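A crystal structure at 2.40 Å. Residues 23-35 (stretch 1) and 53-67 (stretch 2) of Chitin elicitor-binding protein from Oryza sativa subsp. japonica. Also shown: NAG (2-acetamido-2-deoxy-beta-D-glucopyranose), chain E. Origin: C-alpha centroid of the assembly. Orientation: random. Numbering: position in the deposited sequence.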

# COMPACT_ATOMS: atom_id res chain seq x y z
N ASN A 23 3.97 -14.93 4.02
CA ASN A 23 4.88 -16.01 4.37
C ASN A 23 6.21 -15.49 4.86
O ASN A 23 6.46 -14.29 4.82
CB ASN A 23 5.14 -16.92 3.18
CG ASN A 23 3.88 -17.57 2.68
OD1 ASN A 23 2.95 -17.79 3.46
ND2 ASN A 23 3.83 -17.88 1.39
N ALA A 24 7.05 -16.41 5.32
CA ALA A 24 8.44 -16.11 5.65
C ALA A 24 9.11 -15.81 4.34
O ALA A 24 8.90 -16.51 3.34
CB ALA A 24 9.12 -17.31 6.34
N THR A 25 9.88 -14.74 4.31
CA THR A 25 10.55 -14.35 3.08
C THR A 25 11.77 -13.52 3.47
O THR A 25 12.20 -13.54 4.62
CB THR A 25 9.60 -13.56 2.12
OG1 THR A 25 10.31 -13.16 0.95
CG2 THR A 25 9.06 -12.33 2.79
N THR A 26 12.31 -12.79 2.52
CA THR A 26 13.46 -11.95 2.82
C THR A 26 13.28 -10.58 2.17
O THR A 26 12.47 -10.44 1.25
CB THR A 26 14.74 -12.58 2.23
OG1 THR A 26 14.64 -12.57 0.80
CG2 THR A 26 14.91 -14.03 2.72
N TYR A 27 14.07 -9.61 2.61
CA TYR A 27 14.03 -8.28 1.98
C TYR A 27 14.30 -8.36 0.49
O TYR A 27 13.63 -7.69 -0.29
CB TYR A 27 14.95 -7.28 2.71
CG TYR A 27 14.31 -6.69 3.98
CD1 TYR A 27 14.31 -7.37 5.19
CD2 TYR A 27 13.68 -5.45 3.94
CE1 TYR A 27 13.70 -6.83 6.33
CE2 TYR A 27 13.07 -4.91 5.06
CZ TYR A 27 13.08 -5.61 6.25
OH TYR A 27 12.49 -5.06 7.36
N GLY A 28 15.25 -9.21 0.09
CA GLY A 28 15.58 -9.40 -1.33
C GLY A 28 14.40 -9.83 -2.17
O GLY A 28 14.20 -9.33 -3.28
N ASN A 29 13.61 -10.78 -1.66
CA ASN A 29 12.41 -11.21 -2.36
C ASN A 29 11.33 -10.15 -2.49
O ASN A 29 10.62 -10.06 -3.50
CB ASN A 29 11.80 -12.43 -1.68
CG ASN A 29 12.51 -13.69 -2.05
OD1 ASN A 29 12.91 -14.46 -1.18
ND2 ASN A 29 12.67 -13.91 -3.34
N LEU A 30 11.17 -9.36 -1.43
CA LEU A 30 10.21 -8.27 -1.42
C LEU A 30 10.62 -7.26 -2.48
O LEU A 30 9.79 -6.80 -3.27
CB LEU A 30 10.15 -7.64 -0.01
CG LEU A 30 9.43 -8.50 1.03
CD1 LEU A 30 9.50 -7.92 2.44
CD2 LEU A 30 7.99 -8.63 0.59
N VAL A 31 11.91 -6.93 -2.51
CA VAL A 31 12.45 -6.03 -3.52
C VAL A 31 12.09 -6.54 -4.91
O VAL A 31 11.73 -5.76 -5.79
CB VAL A 31 13.98 -5.90 -3.42
CG1 VAL A 31 14.53 -5.12 -4.62
CG2 VAL A 31 14.36 -5.23 -2.12
N ALA A 32 12.18 -7.86 -5.08
CA ALA A 32 11.84 -8.51 -6.34
C ALA A 32 10.34 -8.53 -6.65
O ALA A 32 9.93 -8.16 -7.75
CB ALA A 32 12.41 -9.92 -6.37
N ARG A 33 9.51 -8.96 -5.70
CA ARG A 33 8.07 -9.04 -5.95
C ARG A 33 7.51 -7.65 -6.23
O ARG A 33 6.64 -7.46 -7.08
CB ARG A 33 7.34 -9.64 -4.73
CG ARG A 33 5.78 -9.54 -4.77
CD ARG A 33 5.15 -10.10 -3.48
NE ARG A 33 5.93 -11.21 -2.97
CZ ARG A 33 5.85 -11.70 -1.74
NH1 ARG A 33 5.02 -11.18 -0.85
NH2 ARG A 33 6.64 -12.72 -1.40
N PHE A 34 8.04 -6.67 -5.52
CA PHE A 34 7.50 -5.33 -5.64
C PHE A 34 8.18 -4.52 -6.73
O PHE A 34 7.50 -3.96 -7.59
CB PHE A 34 7.48 -4.64 -4.26
CG PHE A 34 6.33 -5.07 -3.41
CD1 PHE A 34 5.11 -4.41 -3.48
CD2 PHE A 34 6.43 -6.18 -2.58
CE1 PHE A 34 4.02 -4.82 -2.71
CE2 PHE A 34 5.34 -6.62 -1.83
CZ PHE A 34 4.13 -5.93 -1.90
N ASN A 35 9.52 -4.52 -6.71
CA ASN A 35 10.32 -3.81 -7.71
C ASN A 35 9.95 -2.33 -7.79
O ASN A 35 9.93 -1.74 -8.87
CB ASN A 35 10.21 -4.49 -9.09
CG ASN A 35 11.39 -4.16 -9.99
OD1 ASN A 35 12.50 -3.91 -9.50
ND2 ASN A 35 11.17 -4.20 -11.30
N LEU A 53 22.24 -7.80 4.75
CA LEU A 53 22.15 -8.60 3.53
C LEU A 53 20.73 -8.70 3.03
O LEU A 53 19.78 -8.54 3.79
CB LEU A 53 22.71 -10.01 3.75
CG LEU A 53 24.18 -10.06 4.12
CD1 LEU A 53 24.55 -11.49 4.38
CD2 LEU A 53 25.05 -9.46 3.02
N SER A 54 20.59 -8.95 1.73
CA SER A 54 19.29 -9.03 1.10
C SER A 54 18.51 -10.22 1.62
O SER A 54 17.30 -10.32 1.40
CB SER A 54 19.42 -9.13 -0.41
OG SER A 54 19.49 -10.49 -0.77
N SER A 55 19.21 -11.13 2.28
CA SER A 55 18.60 -12.36 2.80
C SER A 55 18.02 -12.12 4.18
O SER A 55 17.53 -13.04 4.83
CB SER A 55 19.61 -13.51 2.85
OG SER A 55 20.65 -13.27 3.80
N ALA A 56 18.09 -10.87 4.63
CA ALA A 56 17.55 -10.52 5.95
C ALA A 56 16.08 -10.97 6.03
O ALA A 56 15.26 -10.64 5.17
CB ALA A 56 17.67 -9.05 6.18
N PRO A 57 15.75 -11.71 7.09
CA PRO A 57 14.48 -12.44 7.12
C PRO A 57 13.28 -11.57 7.48
O PRO A 57 13.37 -10.66 8.31
CB PRO A 57 14.72 -13.50 8.20
CG PRO A 57 15.61 -12.79 9.17
CD PRO A 57 16.53 -11.92 8.32
N VAL A 58 12.16 -11.83 6.83
CA VAL A 58 10.88 -11.28 7.25
C VAL A 58 10.01 -12.46 7.61
O VAL A 58 9.72 -13.32 6.76
CB VAL A 58 10.21 -10.46 6.14
CG1 VAL A 58 8.90 -9.89 6.64
CG2 VAL A 58 11.14 -9.36 5.65
N ALA A 59 9.58 -12.51 8.86
CA ALA A 59 8.78 -13.63 9.34
C ALA A 59 7.39 -13.55 8.75
O ALA A 59 6.91 -12.48 8.38
CB ALA A 59 8.72 -13.62 10.84
N ALA A 60 6.75 -14.71 8.65
CA ALA A 60 5.35 -14.78 8.31
C ALA A 60 4.53 -13.90 9.25
O ALA A 60 4.78 -13.89 10.45
CB ALA A 60 4.88 -16.22 8.41
N ASN A 61 3.57 -13.17 8.67
CA ASN A 61 2.61 -12.31 9.35
C ASN A 61 3.18 -10.99 9.88
O ASN A 61 2.42 -10.14 10.33
CB ASN A 61 1.93 -13.04 10.51
CG ASN A 61 1.34 -14.36 10.09
OD1 ASN A 61 0.31 -14.40 9.41
ND2 ASN A 61 2.02 -15.46 10.48
N SER A 62 4.50 -10.81 9.78
CA SER A 62 5.15 -9.59 10.26
C SER A 62 5.06 -8.52 9.21
O SER A 62 4.81 -8.82 8.04
CB SER A 62 6.61 -9.84 10.61
OG SER A 62 7.41 -9.84 9.45
N THR A 63 5.25 -7.26 9.61
CA THR A 63 5.04 -6.15 8.68
C THR A 63 6.34 -5.55 8.16
O THR A 63 7.35 -5.58 8.83
CB THR A 63 4.22 -5.02 9.33
OG1 THR A 63 4.95 -4.50 10.45
CG2 THR A 63 2.86 -5.54 9.80
N VAL A 64 6.29 -5.03 6.94
CA VAL A 64 7.41 -4.36 6.33
C VAL A 64 6.90 -3.15 5.61
O VAL A 64 5.96 -3.22 4.83
CB VAL A 64 8.11 -5.24 5.26
CG1 VAL A 64 9.33 -4.51 4.66
CG2 VAL A 64 8.52 -6.56 5.84
N LYS A 65 7.56 -2.02 5.84
CA LYS A 65 7.23 -0.81 5.15
C LYS A 65 7.79 -0.86 3.74
O LYS A 65 8.98 -0.98 3.55
CB LYS A 65 7.85 0.35 5.90
CG LYS A 65 7.17 1.69 5.69
CD LYS A 65 7.74 2.69 6.70
CE LYS A 65 6.98 4.00 6.75
NZ LYS A 65 7.03 4.73 5.48
N ILE A 66 6.93 -0.73 2.75
CA ILE A 66 7.39 -0.79 1.38
C ILE A 66 7.10 0.53 0.66
O ILE A 66 5.95 0.87 0.47
CB ILE A 66 6.79 -2.00 0.62
CG1 ILE A 66 7.17 -3.29 1.38
CG2 ILE A 66 7.27 -2.02 -0.84
CD1 ILE A 66 6.72 -4.55 0.73
N PRO A 67 8.15 1.29 0.34
CA PRO A 67 8.09 2.58 -0.37
C PRO A 67 7.93 2.40 -1.87
O PRO A 67 8.36 1.39 -2.41
CB PRO A 67 9.45 3.25 -0.07
CG PRO A 67 10.31 2.20 0.51
CD PRO A 67 9.54 0.91 0.66
C1 NAG E . 1.34 -16.71 10.22
C2 NAG E . 0.05 -16.98 10.99
C3 NAG E . -0.57 -18.33 10.66
C4 NAG E . -0.63 -18.58 9.15
C5 NAG E . 0.71 -18.27 8.51
C6 NAG E . 0.55 -18.31 7.00
C7 NAG E . 0.01 -15.75 13.07
C8 NAG E . 0.49 -15.70 14.48
N2 NAG E . 0.30 -16.86 12.41
O3 NAG E . -1.89 -18.27 11.14
O4 NAG E . -1.01 -19.92 8.86
O5 NAG E . 1.18 -16.97 8.85
O6 NAG E . 1.81 -18.20 6.38
O7 NAG E . -0.61 -14.81 12.57

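Two short segments of one chain, at least 26 residues apart in sequence wherever they touch, bury 693 Å² between them, and the residues most covered are Tyr27, Val58 and Ile66. A small antiparallel ladder fixes the register. Thr25 N donates to Val58 O at 2.8 Å and Val58 N returns a bond to Thr25 O, also at 2.8 Å and almost linear, so this pair is clamped by two backbone hydrogen bonds. Beside it Thr26 faces Pro57 in a non-hydrogen-bonded pair; a proline, with no amide hydrogen, loses nothing there. CA-H...O contacts add to the pairing between the segments, Ala24 CA to Val58 O at 3.3 Å and Thr26 CA to Ala56 O at 3.2 Å.

Where the strand of the first stretch gives way to the helix 27-34, the pairing continues onto the helix's first turn. Tyr27 N donates to Ala56 O (3.0 Å) and Gly28 N to Ser54 O (2.7 Å), so two amides that no preceding helical turn could satisfy find acceptors in the type I turn from Leu53 to Ala56. Thr26 caps the same end from within its own stretch: its OG1 accepts from Asn29 N at 3.2 Å, with chi1 in the p well. Gly28 suits the close approach, since a CB there would point toward the turn and lie 2.9 Å from Ser54 OG, a clash.

Tyr27 is the most covered residue, with 86 Å² beneath the second stretch. Its side chain, chi1 in m, spans from the turn to the second strand: CD1 lies 3.9 Å from Ala56 CB, CE1 lies 3.7 Å from Val58 CG2, and CE2 lies 3.8 Å from Val64 CG1. A broad, flat ring can reach all three in this way, while Ala56 O sits at its edge, near the ring plane.

Val58, covered over 83 Å², links the ladder to the apolar core. While its backbone pairs with Thr25, its side chain lies on the same face of the sheet as that of Thr25, with Thr25 CG2 4.0 Å from Val58 CB. Val58 CG2 also meets Leu30 CD1 at 3.9 Å, so this one methyl touches both Tyr27 and Leu30. Compact and beta-branched, valine fits a buried strand position. Leu30 CD1 in turn lies 3.8 Å from Val64 CG2, placing the leucine against both strands of the second stretch.

Ile66, with 71 Å² covered, closes the far end. Its CA-to-CB bond points toward the helix, and with chi1 m and chi2 t its CD1 lies over one face of the Phe34 ring, 3.8 Å from the centroid and 22° off the normal, a CH-pi contact; the closest ring atom, Phe34 CE2, is 3.6 Å from that CD1. Alternation along strand 63-67 turns Val64 and Ile66 toward the helix and Lys65 away. Asn61, in the type II turn from Ala59 to Ser62, carries the sugar through an Asn61 ND2 to NAG C1 bond of 1.4 Å.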